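Local structure of nitrogenase molybdenum-iron protein alpha chain (Clostridium pasteurianum, 4WES) at residues E215-I218 / A222-M225; M225-E230 / G492-V497; H482-D485 / P489-G492. The protein forms, with the beta chain, the molybdenum-iron component of nitrogenase, which reduces dinitrogen to ammonium with electrons from ferredoxin and energy from ATP. All coordinates share one frame; numbering follows the deposited sequence.

How the contacts relate
Along the chain, contact 1 comes first: it closes the short loop that joins strand 209-215 to helix 221-232. Contact 2 starts where contact 1 ends, on Met225 of that helix, and spans 261 residues to reach the beginning of helix 492-507, so it closes a very long loop. Contact 3 is nested inside that loop and shares only its last residue, Gly492, with contact 2; it folds the segment preceding helix 492-507 back on itself. Glu224 connects the helices, its OE1 accepting from Arg494 N. Contacts 1 and 3 both touch the iron-sulfur-molybdenum cluster and meet where Ile218 packs against the backbone of His482.

Contact 1 of 3, residues E215-I218 / A222-M225. With ICS (iron-sulfur-molybdenum cluster with interstitial carbon), chain F.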
loop_
_atom_site.group_PDB
_atom_site.type_symbol
_atom_site.label_atom_id
_atom_site.label_comp_id
_atom_site.label_asym_id
_atom_site.label_seq_id
_atom_site.Cartn_x
_atom_site.Cartn_y
_atom_site.Cartn_z
ATOM N N GLU A 215 28.168 -26.314 3.182
ATOM C CA GLU A 215 27.114 -25.850 2.305
ATOM C C GLU A 215 25.899 -25.560 3.171
ATOM O O GLU A 215 25.456 -26.442 3.927
ATOM C CB GLU A 215 26.788 -26.886 1.242
ATOM C CG GLU A 215 25.517 -26.606 0.493
ATOM C CD GLU A 215 25.443 -25.227 -0.123
ATOM O OE1 GLU A 215 24.350 -24.615 -0.071
ATOM O OE2 GLU A 215 26.481 -24.764 -0.665
ATOM N N TYR A 216 25.363 -24.331 3.069
ATOM C CA TYR A 216 24.424 -23.835 4.069
ATOM C C TYR A 216 23.044 -23.521 3.511
ATOM O O TYR A 216 22.213 -22.939 4.169
ATOM C CB TYR A 216 25.072 -22.690 4.848
ATOM C CG TYR A 216 26.388 -23.136 5.428
ATOM C CD1 TYR A 216 26.430 -23.882 6.594
ATOM C CD2 TYR A 216 27.576 -22.863 4.791
ATOM C CE1 TYR A 216 27.606 -24.364 7.101
ATOM C CE2 TYR A 216 28.785 -23.320 5.301
ATOM C CZ TYR A 216 28.805 -24.071 6.459
ATOM O OH TYR A 216 29.989 -24.545 6.986
ATOM N N ASN A 217 22.793 -23.961 2.264
ATOM C CA ASN A 217 21.492 -23.782 1.621
ATOM C C ASN A 217 21.037 -22.334 1.555
ATOM O O ASN A 217 19.850 -22.032 1.679
ATOM C CB ASN A 217 20.396 -24.641 2.283
ATOM C CG ASN A 217 19.216 -24.873 1.358
ATOM O OD1 ASN A 217 19.382 -24.964 0.138
ATOM N ND2 ASN A 217 18.026 -25.019 1.919
ATOM N N ILE A 218 21.986 -21.424 1.303
ATOM C CA ILE A 218 21.609 -20.025 1.138
ATOM C C ILE A 218 20.753 -19.892 -0.112
ATOM O O ILE A 218 21.131 -20.342 -1.187
ATOM C CB ILE A 218 22.843 -19.134 1.052
ATOM C CG1 ILE A 218 23.798 -19.335 2.255
ATOM C CG2 ILE A 218 22.429 -17.673 0.897
ATOM C CD1 ILE A 218 23.161 -19.206 3.636
ATOM N N ALA A 222 21.389 -25.675 -1.660
ATOM C CA ALA A 222 21.608 -27.089 -1.364
ATOM C C ALA A 222 20.521 -27.946 -1.992
ATOM O O ALA A 222 20.783 -29.040 -2.518
ATOM C CB ALA A 222 21.655 -27.341 0.118
ATOM N N TRP A 223 19.269 -27.468 -1.958
ATOM C CA TRP A 223 18.197 -28.215 -2.588
ATOM C C TRP A 223 18.433 -28.376 -4.083
ATOM O O TRP A 223 18.089 -29.411 -4.672
ATOM C CB TRP A 223 16.846 -27.571 -2.306
ATOM C CG TRP A 223 16.461 -27.616 -0.867
ATOM C CD1 TRP A 223 16.729 -28.633 0.029
ATOM C CD2 TRP A 223 15.724 -26.636 -0.137
ATOM N NE1 TRP A 223 16.177 -28.350 1.250
ATOM C CE2 TRP A 223 15.558 -27.134 1.183
ATOM C CE3 TRP A 223 15.155 -25.396 -0.463
ATOM C CZ2 TRP A 223 14.917 -26.428 2.157
ATOM C CZ3 TRP A 223 14.508 -24.681 0.532
ATOM C CH2 TRP A 223 14.380 -25.219 1.822
ATOM N N GLU A 224 19.027 -27.369 -4.714
ATOM C CA GLU A 224 19.311 -27.461 -6.144
ATOM C C GLU A 224 20.439 -28.458 -6.430
ATOM O O GLU A 224 20.332 -29.223 -7.399
ATOM C CB GLU A 224 19.594 -26.053 -6.702
ATOM C CG GLU A 224 20.076 -26.048 -8.143
ATOM C CD GLU A 224 19.168 -26.654 -9.199
ATOM O OE1 GLU A 224 19.675 -26.849 -10.321
ATOM O OE2 GLU A 224 17.966 -26.903 -8.901
ATOM N N MET A 225 21.510 -28.448 -5.645
ATOM C CA MET A 225 22.570 -29.459 -5.727
ATOM C C MET A 225 21.966 -30.844 -5.597
ATOM O O MET A 225 22.272 -31.784 -6.349
ATOM C CB MET A 225 23.586 -29.274 -4.578
ATOM C CG MET A 225 24.404 -27.990 -4.652
ATOM S SD MET A 225 25.543 -27.811 -3.252
ATOM C CE MET A 225 25.820 -26.052 -3.310
HETATM FE FE1 ICS F . 31.979 -20.482 3.776
HETATM MO MO1 ICS F . 28.679 -14.386 4.362
HETATM FE FE2 ICS F . 31.519 -18.417 5.386
HETATM FE FE3 ICS F . 29.574 -19.320 3.791
HETATM FE FE4 ICS F . 31.693 -18.096 2.757
HETATM FE FE5 ICS F . 30.495 -15.820 2.985
HETATM FE FE6 ICS F . 30.269 -16.172 5.584
HETATM FE FE7 ICS F . 28.395 -17.025 4.011
HETATM C CX ICS F . 30.362 -17.491 4.051
HETATM S S1A ICS F . 33.401 -18.711 4.167
HETATM S S1B ICS F . 31.006 -14.318 4.591
HETATM S S2A ICS F . 30.547 -20.465 5.520
HETATM S S2B ICS F . 31.460 -17.087 7.169
HETATM S S3A ICS F . 31.995 -16.358 1.390
HETATM S S3B ICS F . 28.090 -16.011 5.990
HETATM S S4A ICS F . 30.685 -19.984 1.930
HETATM S S4B ICS F . 28.365 -15.546 2.353
HETATM S S5A ICS F . 27.371 -18.952 3.706
#
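Asn217 reaches from the loop 215-218 to Ala222 and Trp223 in the first turn of helix 221-232. Its CB lies 3.7 Å from Ala222 CB, as the small alanine permits. CG, turned away from the backbone N (chi1 -159°), continues toward the helix and splits into two branches. On one, OD1 faces N-H groups that the start of a helix leaves without a preceding carbonyl. Ala222 N donates a weak hydrogen bond to Asn217 OD1 at 2.8 Å. A straighter one runs from Trp223 N to Asn217 OD1 at 3.3 Å, with 155° at the hydrogen and the donor above the carbonyl plane. On the other branch, ND2 sits over the centre of one face of the Trp223 indole, 3.3 Å from CE2, with the amide and ring planes 73° apart. Its hydrogen-bond acceptor is Lys90 O, while Trp223 NE1 donates to Asp243.

Behind Asn217, Glu215 OE1 accepts from Asn217 N at 2.9 Å, approached from above the carboxylate plane, and thus steadies the backbone from which the amide projects. Glu215 OE1 also lies 3.5 Å from Ala222 N, near the helix start. Asparagine also suits the left-handed helical backbone conformation found here. Tyr216 and Ile218 point the other way, into the cofactor pocket: Tyr216 CE2 is 3.4 Å from S2A of the iron-sulfur-molybdenum cluster, and Ile218 CG1 is 3.9 Å from S5A. Tyr216 OH is held by Ser265.

The chemistry implies a division of labour: one amide, Asn217, fastens the turn to the helix, Glu215 braces the turn from within, and an aromatic and an aliphatic side chain line the cluster. The positive helix end probably polarises the Asn217 carbonyl and may favour the anionic form of buried Glu215.

Contact 2 of 3, residues M225-E230 / G492-V497; sequences MDRVLE and GFRGVV
Arg227 and Val228 of helix 221-232 face Phe493 and Arg494 of helix 492-507 across two helical segments, each with its own i to i+4 hydrogen bonds (Leu229 N to Met225 O, Val496 N to Gly492 O) and none passing between them. The two arginines form the larger part of the interface by stacking their guanidinium groups, whose centres are 3.7 Å apart and whose planes differ by only 2°. Their chains arrive at about a right angle. Arg494 is extended from CG to NE, whereas Arg227 bends at its third torsion (chi3 67°), which brings its NE over the centre of the other group, 3.4 Å from Arg494 CZ. The flexible arginine chain and its flat, delocalised end suit such a stack, which leaves the N-H groups of Arg227 able to reach Glu224 and Glu319.

Val228 serves two neighbours. Its CG2 lies against the opposite face of the Arg227 guanidinium, toward the rim, and also meets the edge of the Phe493 ring in its plane, 3.9 Å from CD2. The branched, compact valine fits between these flat groups, while the large Phe493 ring also reaches Ile292 and Ile320 on helices 289-303 and 306-334.

Nearby acids probably offset the like charges: Arg227 NH2 forms a salt bridge with Glu224 and NH1 one with Glu319, and Arg494 is exposed to solvent. Glu224 OE1 also accepts from the backbone N of Arg494, tying the helices together. This is helix-helix packing away from the cofactor sites, apolar at its buried side and ionic toward the surface.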
loop_
_atom_site.group_PDB
_atom_site.type_symbol
_atom_site.label_atom_id
_atom_site.label_comp_id
_atom_site.label_asym_id
_atom_site.label_seq_id
_atom_site.Cartn_x
_atom_site.Cartn_y
_atom_site.Cartn_z
ATOM N N MET A 225 21.510 -28.448 -5.645
ATOM C CA MET A 225 22.570 -29.459 -5.727
ATOM C C MET A 225 21.966 -30.844 -5.597
ATOM O O MET A 225 22.272 -31.784 -6.349
ATOM C CB MET A 225 23.586 -29.274 -4.578
ATOM C CG MET A 225 24.404 -27.990 -4.652
ATOM S SD MET A 225 25.543 -27.811 -3.252
ATOM C CE MET A 225 25.820 -26.052 -3.310
ATOM N N ASP A 226 21.162 -30.989 -4.532
ATOM C CA ASP A 226 20.606 -32.307 -4.212
ATOM C C ASP A 226 19.742 -32.808 -5.333
ATOM O O ASP A 226 19.711 -34.011 -5.631
ATOM C CB ASP A 226 19.796 -32.275 -2.905
ATOM C CG ASP A 226 20.657 -32.017 -1.692
ATOM O OD1 ASP A 226 21.901 -31.957 -1.817
ATOM O OD2 ASP A 226 20.053 -31.893 -0.606
ATOM N N ARG A 227 18.971 -31.937 -5.978
ATOM C CA ARG A 227 18.100 -32.348 -7.083
ATOM C C ARG A 227 18.906 -33.086 -8.145
ATOM O O ARG A 227 18.497 -34.163 -8.630
ATOM C CB ARG A 227 17.453 -31.092 -7.688
ATOM C CG ARG A 227 16.486 -31.379 -8.821
ATOM C CD ARG A 227 15.930 -30.120 -9.435
ATOM N NE ARG A 227 16.934 -29.337 -10.130
ATOM C CZ ARG A 227 17.428 -29.611 -11.337
ATOM N NH1 ARG A 227 16.962 -30.649 -12.028
ATOM N NH2 ARG A 227 18.405 -28.884 -11.850
ATOM N N VAL A 228 20.040 -32.504 -8.518
ATOM C CA VAL A 228 20.880 -33.092 -9.563
ATOM C C VAL A 228 21.593 -34.344 -9.082
ATOM O O VAL A 228 21.656 -35.347 -9.795
ATOM C CB VAL A 228 21.874 -32.050 -10.145
ATOM C CG1 VAL A 228 22.832 -32.653 -11.114
ATOM C CG2 VAL A 228 21.058 -31.000 -10.851
ATOM N N LEU A 229 22.117 -34.321 -7.862
ATOM C CA LEU A 229 22.822 -35.489 -7.328
ATOM C C LEU A 229 21.876 -36.675 -7.226
ATOM O O LEU A 229 22.256 -37.818 -7.564
ATOM C CB LEU A 229 23.422 -35.155 -5.957
ATOM C CG LEU A 229 24.568 -34.151 -5.986
ATOM C CD1 LEU A 229 24.950 -33.712 -4.578
ATOM C CD2 LEU A 229 25.752 -34.703 -6.738
ATOM N N GLU A 230 20.661 -36.437 -6.750
ATOM C CA GLU A 230 19.701 -37.523 -6.615
ATOM C C GLU A 230 19.246 -38.043 -7.991
ATOM O O GLU A 230 19.013 -39.269 -8.134
ATOM C CB GLU A 230 18.519 -37.056 -5.747
ATOM C CG GLU A 230 18.976 -36.899 -4.298
ATOM C CD GLU A 230 18.002 -36.216 -3.346
ATOM O OE1 GLU A 230 18.279 -36.286 -2.117
ATOM O OE2 GLU A 230 16.958 -35.643 -3.753
ATOM N N GLY A 492 24.231 -24.677 -8.655
ATOM C CA GLY A 492 23.631 -25.679 -9.526
ATOM C C GLY A 492 23.245 -25.128 -10.891
ATOM O O GLY A 492 23.467 -23.946 -11.204
ATOM N N PHE A 493 22.657 -25.995 -11.709
ATOM C CA PHE A 493 22.336 -25.614 -13.063
ATOM C C PHE A 493 21.259 -24.542 -13.107
ATOM O O PHE A 493 21.377 -23.576 -13.858
ATOM C CB PHE A 493 21.889 -26.838 -13.855
ATOM C CG PHE A 493 23.008 -27.783 -14.196
ATOM C CD1 PHE A 493 23.961 -27.458 -15.137
ATOM C CD2 PHE A 493 23.092 -29.026 -13.601
ATOM C CE1 PHE A 493 24.972 -28.347 -15.465
ATOM C CE2 PHE A 493 24.087 -29.915 -13.936
ATOM C CZ PHE A 493 25.039 -29.572 -14.857
ATOM N N ARG A 494 20.186 -24.716 -12.337
ATOM C CA ARG A 494 19.154 -23.674 -12.295
ATOM C C ARG A 494 19.693 -22.392 -11.683
ATOM O O ARG A 494 19.223 -21.280 -12.029
ATOM C CB ARG A 494 17.923 -24.116 -11.525
ATOM C CG ARG A 494 17.211 -25.214 -12.256
ATOM C CD ARG A 494 15.978 -25.649 -11.529
ATOM N NE ARG A 494 15.384 -26.794 -12.191
ATOM C CZ ARG A 494 14.440 -27.536 -11.638
ATOM N NH1 ARG A 494 13.966 -27.211 -10.442
ATOM N NH2 ARG A 494 13.973 -28.584 -12.282
ATOM N N GLY A 495 20.666 -22.512 -10.790
ATOM C CA GLY A 495 21.298 -21.341 -10.211
ATOM C C GLY A 495 22.034 -20.471 -11.208
ATOM O O GLY A 495 22.041 -19.250 -11.061
ATOM N N VAL A 496 22.688 -21.072 -12.190
ATOM C CA VAL A 496 23.363 -20.273 -13.208
ATOM C C VAL A 496 22.329 -19.357 -13.890
ATOM O O VAL A 496 22.625 -18.189 -14.151
ATOM C CB VAL A 496 24.083 -21.155 -14.248
ATOM C CG1 VAL A 496 24.811 -20.297 -15.256
ATOM C CG2 VAL A 496 25.057 -22.120 -13.608
ATOM N N VAL A 497 21.169 -19.921 -14.219
ATOM C CA VAL A 497 20.133 -19.141 -14.888
ATOM C C VAL A 497 19.631 -18.020 -13.978
ATOM O O VAL A 497 19.460 -16.874 -14.427
ATOM C CB VAL A 497 19.018 -20.073 -15.352
ATOM C CG1 VAL A 497 17.843 -19.284 -15.925
ATOM C CG2 VAL A 497 19.555 -21.101 -16.359
#

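Contact 3 of 3, residues H482-D485 / P489-G492; sequences HSYD and PYAG. With HCA (3-hydroxy-3-carboxy-adipic acid), chain E; ICS (iron-sulfur-molybdenum cluster with interstitial carbon), chain F.
Tyr484, the middle residue of an ST turn in which Ser483 OG accepts from Asp485 N, packs against Tyr490 within the loop that leads from helix 465-473 to helix 492-507. Its CG is anti to the carbonyl carbon and beside the backbone N (chi1 -57°), which turns the ring toward Tyr490. The two side chains slide past one another in opposite directions, their planes inclined by 31° and their centroids 4.6 Å apart, an oblique pair. Tyr490 CD2 lies over one face of the Tyr484 ring, 3.4 Å from CD1, and Tyr490 CB makes a CH-pi contact with that face. The opposite face is met by His482 O.

Tyrosine suits position 484 by joining a broad packing surface to a polar end, its OH hydrogen-bonded to Asp221 and Tyr351. Asp221 also accepts from Tyr490 N, so one acid anchors both partners. Tyr490 uses its ring twice, adding an edge-to-face pair with Phe499 of helix 492-507.

Two residues before Tyr484, the loop supplies the protein ligand of the cofactor's molybdenum. Homocitrate C5 lies over one face of the His482 ring, toward its rim, and His482 ND1 binds the molybdenum at 2.3 Å, alongside homocitrate O5 and O7.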
loop_
_atom_site.group_PDB
_atom_site.type_symbol
_atom_site.label_atom_id
_atom_site.label_comp_id
_atom_site.label_asym_id
_atom_site.label_seq_id
_atom_site.Cartn_x
_atom_site.Cartn_y
_atom_site.Cartn_z
ATOM N N HIS A 482 26.835 -12.686 -0.739
ATOM C CA HIS A 482 26.430 -13.366 0.480
ATOM C C HIS A 482 24.923 -13.658 0.429
ATOM O O HIS A 482 24.483 -14.810 0.386
ATOM C CB HIS A 482 26.736 -12.590 1.767
ATOM C CG HIS A 482 28.122 -12.080 1.969
ATOM N ND1 HIS A 482 28.945 -12.529 2.987
ATOM C CD2 HIS A 482 28.764 -11.030 1.388
ATOM C CE1 HIS A 482 30.019 -11.761 3.024
ATOM N NE2 HIS A 482 29.938 -10.853 2.059
ATOM N N SER A 483 24.126 -12.599 0.408
ATOM C CA SER A 483 22.679 -12.710 0.462
ATOM C C SER A 483 22.010 -12.962 -0.870
ATOM O O SER A 483 20.783 -13.171 -0.926
ATOM C CB SER A 483 22.053 -11.445 1.023
ATOM O OG SER A 483 22.163 -10.391 0.048
ATOM N N TYR A 484 22.783 -12.856 -1.952
ATOM C CA TYR A 484 22.240 -13.039 -3.299
ATOM C C TYR A 484 21.167 -12.018 -3.638
ATOM O O TYR A 484 20.341 -12.243 -4.510
ATOM C CB TYR A 484 21.721 -14.448 -3.538
ATOM C CG TYR A 484 22.687 -15.586 -3.329
ATOM C CD1 TYR A 484 24.057 -15.429 -3.422
ATOM C CD2 TYR A 484 22.204 -16.878 -3.126
ATOM C CE1 TYR A 484 24.915 -16.501 -3.329
ATOM C CE2 TYR A 484 23.061 -17.959 -3.029
ATOM C CZ TYR A 484 24.416 -17.773 -3.166
ATOM O OH TYR A 484 25.320 -18.832 -3.144
ATOM N N ASP A 485 21.183 -10.857 -2.964
ATOM C CA ASP A 485 20.125 -9.882 -3.148
ATOM C C ASP A 485 18.757 -10.538 -3.043
ATOM O O ASP A 485 17.805 -10.196 -3.717
ATOM C CB ASP A 485 20.294 -9.124 -4.467
ATOM C CG ASP A 485 21.451 -8.149 -4.398
ATOM O OD1 ASP A 485 22.504 -8.425 -5.032
ATOM O OD2 ASP A 485 21.331 -7.100 -3.704
ATOM N N PRO A 489 18.002 -20.297 -5.920
ATOM C CA PRO A 489 19.414 -20.664 -5.779
ATOM C C PRO A 489 20.292 -19.986 -6.819
ATOM O O PRO A 489 19.836 -19.732 -7.937
ATOM C CB PRO A 489 19.390 -22.185 -6.014
ATOM C CG PRO A 489 18.184 -22.417 -6.862
ATOM C CD PRO A 489 17.182 -21.452 -6.332
ATOM N N TYR A 490 21.552 -19.750 -6.450
ATOM C CA TYR A 490 22.570 -19.366 -7.425
ATOM C C TYR A 490 23.543 -20.518 -7.700
ATOM O O TYR A 490 24.252 -20.451 -8.689
ATOM C CB TYR A 490 23.337 -18.123 -6.983
ATOM C CG TYR A 490 22.576 -16.821 -7.158
ATOM C CD1 TYR A 490 21.301 -16.725 -7.764
ATOM C CD2 TYR A 490 23.169 -15.613 -6.750
ATOM C CE1 TYR A 490 20.669 -15.516 -7.933
ATOM C CE2 TYR A 490 22.523 -14.380 -6.954
ATOM C CZ TYR A 490 21.267 -14.369 -7.565
ATOM O OH TYR A 490 20.578 -13.177 -7.791
ATOM N N ALA A 491 23.516 -21.581 -6.875
ATOM C CA ALA A 491 24.280 -22.800 -7.169
ATOM C C ALA A 491 23.505 -23.719 -8.100
ATOM O O ALA A 491 22.292 -23.611 -8.244
ATOM C CB ALA A 491 24.595 -23.522 -5.848
ATOM N N GLY A 492 24.231 -24.677 -8.655
ATOM C CA GLY A 492 23.631 -25.679 -9.526
ATOM C C GLY A 492 23.245 -25.128 -10.891
ATOM O O GLY A 492 23.467 -23.946 -11.204
HETATM C C1 HCA E . 28.356 -12.747 8.719
HETATM C C2 HCA E . 27.105 -13.024 7.882
HETATM C C3 HCA E . 27.206 -12.549 6.434
HETATM C C4 HCA E . 26.957 -11.034 6.296
HETATM C C5 HCA E . 26.809 -10.705 4.800
HETATM C C6 HCA E . 27.014 -9.295 4.336
HETATM C C7 HCA E . 26.148 -13.274 5.600
HETATM O O1 HCA E . 29.447 -12.597 8.152
HETATM O O2 HCA E . 28.239 -12.712 9.955
HETATM O O3 HCA E . 26.243 -8.851 3.430
HETATM O O4 HCA E . 27.937 -8.613 4.835
HETATM O O5 HCA E . 26.534 -13.853 4.561
HETATM O O6 HCA E . 24.962 -13.208 5.953
HETATM O O7 HCA E . 28.495 -12.829 5.909
HETATM FE FE1 ICS F . 31.979 -20.482 3.776
HETATM MO MO1 ICS F . 28.679 -14.386 4.362
HETATM FE FE2 ICS F . 31.519 -18.417 5.386
HETATM FE FE3 ICS F . 29.574 -19.320 3.791
HETATM FE FE4 ICS F . 31.693 -18.096 2.757
HETATM FE FE5 ICS F . 30.495 -15.820 2.985
HETATM FE FE6 ICS F . 30.269 -16.172 5.584
HETATM FE FE7 ICS F . 28.395 -17.025 4.011
HETATM C CX ICS F . 30.362 -17.491 4.051
HETATM S S1A ICS F . 33.401 -18.711 4.167
HETATM S S1B ICS F . 31.006 -14.318 4.591
HETATM S S2A ICS F . 30.547 -20.465 5.520
HETATM S S2B ICS F . 31.460 -17.087 7.169
HETATM S S3A ICS F . 31.995 -16.358 1.390
HETATM S S3B ICS F . 28.090 -16.011 5.990
HETATM S S4A ICS F . 30.685 -19.984 1.930
HETATM S S4B ICS F . 28.365 -15.546 2.353
HETATM S S5A ICS F . 27.371 -18.952 3.706
#